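Local atomic coordinates of uncharacterized protein (Parabacteroides merdae, PDB entry 4MXN), a protein that is uncharacterized but probably acts as a glycoside hydrolase of family 28, perhaps on pectin-like polysaccharides. Residues V207-D211 with C212-M216. Sequence-based numbering, arbitrary orientation.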
# COMPACT_ATOMS: atom_id res chain seq x y z
N VAL A 207 -7.23 -8.85 13.25
CA VAL A 207 -6.44 -7.70 12.81
C VAL A 207 -5.86 -7.08 14.06
O VAL A 207 -6.61 -6.60 14.92
CB VAL A 207 -7.20 -6.67 11.91
CG1 VAL A 207 -6.28 -5.51 11.50
CG2 VAL A 207 -7.79 -7.35 10.67
N LYS A 208 -4.52 -7.12 14.18
CA LYS A 208 -3.85 -6.55 15.33
C LYS A 208 -3.03 -5.37 14.87
O LYS A 208 -2.04 -5.55 14.16
CB LYS A 208 -2.99 -7.59 16.08
CG LYS A 208 -3.76 -8.70 16.76
CD LYS A 208 -2.86 -9.42 17.76
CE LYS A 208 -3.52 -10.58 18.44
NZ LYS A 208 -2.79 -10.96 19.68
N MSE A 209 -3.44 -4.16 15.29
CA MSE A 209 -2.75 -2.93 14.94
C MSE A 209 -2.09 -2.36 16.19
O MSE A 209 -2.78 -2.11 17.18
CB MSE A 209 -3.72 -1.92 14.29
CG MSE A 209 -3.00 -0.84 13.51
SE MSE A 209 -4.11 0.18 12.28
CE MSE A 209 -4.54 -1.20 10.99
N THR A 210 -0.74 -2.19 16.16
CA THR A 210 0.04 -1.73 17.31
C THR A 210 1.04 -0.63 16.94
O THR A 210 1.72 -0.74 15.92
CB THR A 210 0.78 -2.94 17.92
OG1 THR A 210 -0.15 -4.01 18.05
CG2 THR A 210 1.42 -2.64 19.29
N ASP A 211 1.12 0.41 17.79
CA ASP A 211 2.08 1.53 17.66
C ASP A 211 1.97 2.23 16.30
O ASP A 211 2.99 2.59 15.69
CB ASP A 211 3.53 1.05 17.90
CG ASP A 211 3.74 0.48 19.28
OD1 ASP A 211 3.20 1.04 20.25
OD2 ASP A 211 4.39 -0.57 19.39
N CYS A 212 0.75 2.44 15.84
CA CYS A 212 0.57 3.12 14.57
C CYS A 212 0.27 4.59 14.80
O CYS A 212 -0.42 4.94 15.76
CB CYS A 212 -0.50 2.43 13.74
SG CYS A 212 0.00 0.78 13.20
N TYR A 213 0.85 5.45 13.95
CA TYR A 213 0.67 6.91 14.06
C TYR A 213 -0.05 7.43 12.82
O TYR A 213 0.31 7.06 11.70
CB TYR A 213 2.03 7.63 14.24
CG TYR A 213 1.91 9.11 14.51
CD1 TYR A 213 1.52 9.59 15.75
CD2 TYR A 213 2.19 10.05 13.51
CE1 TYR A 213 1.39 10.96 16.00
CE2 TYR A 213 2.07 11.42 13.74
CZ TYR A 213 1.66 11.87 14.99
OH TYR A 213 1.54 13.22 15.19
N PHE A 214 -1.08 8.27 13.03
CA PHE A 214 -1.85 8.92 11.95
C PHE A 214 -1.62 10.42 12.11
O PHE A 214 -2.00 10.96 13.14
CB PHE A 214 -3.32 8.51 12.01
CG PHE A 214 -3.52 7.02 12.01
CD1 PHE A 214 -3.56 6.30 10.81
CD2 PHE A 214 -3.60 6.31 13.20
CE1 PHE A 214 -3.72 4.92 10.81
CE2 PHE A 214 -3.77 4.93 13.20
CZ PHE A 214 -3.82 4.24 12.01
N ASN A 215 -0.91 11.08 11.16
CA ASN A 215 -0.55 12.49 11.35
C ASN A 215 -1.73 13.50 11.11
O ASN A 215 -1.53 14.72 11.26
CB ASN A 215 0.65 12.84 10.45
CG ASN A 215 0.27 13.26 9.05
OD1 ASN A 215 -0.81 12.90 8.54
ND2 ASN A 215 1.16 14.03 8.42
N MSE A 216 -2.89 12.99 10.68
CA MSE A 216 -4.15 13.69 10.36
C MSE A 216 -4.93 14.00 11.66
O MSE A 216 -4.74 13.31 12.65
CB MSE A 216 -5.00 12.80 9.41
CG MSE A 216 -5.41 11.43 10.02
SE MSE A 216 -6.22 10.11 8.81
CE MSE A 216 -7.87 11.04 8.31
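Asp211 OD1 takes a hydrogen bond from Asn234 ND2, at a corner of the right-handed parallel beta-helix expected of family 28. Strand 205-210 ends here and the chain turns into strand 213-214. Asp211 makes the turn in the left-handed helical (alpha-L) conformation (phi 56°, psi 42°). Met209, a selenomethionine, and Cys212, on the two sides of the corner, both turn into the buried interior. Met209 CG packs on Cys212 SG at 3.4 Å. The same sulfur lies 3.6 Å from Thr210 O. In Met209, CG is anti to the backbone N (chi1 -161°), and the chain runs straight out to SE, toward Phe214, and bends only beyond it, at CE. In the conformer described here, one of two, SE meets the rim of that ring, 4.1 Å from Phe214 CZ. This is an edge-on Met-aromatic contact, with the selenium almost in the ring plane and away from its faces. The strands on either side complete the packing: Met209 touches Val184 of strand 182-190 and Phe232 of strand 230-233. Ile199 is shared by Met209 and Phe214. The selenium of Met209 stands 5.5 Å from the centroid of the Phe214 ring.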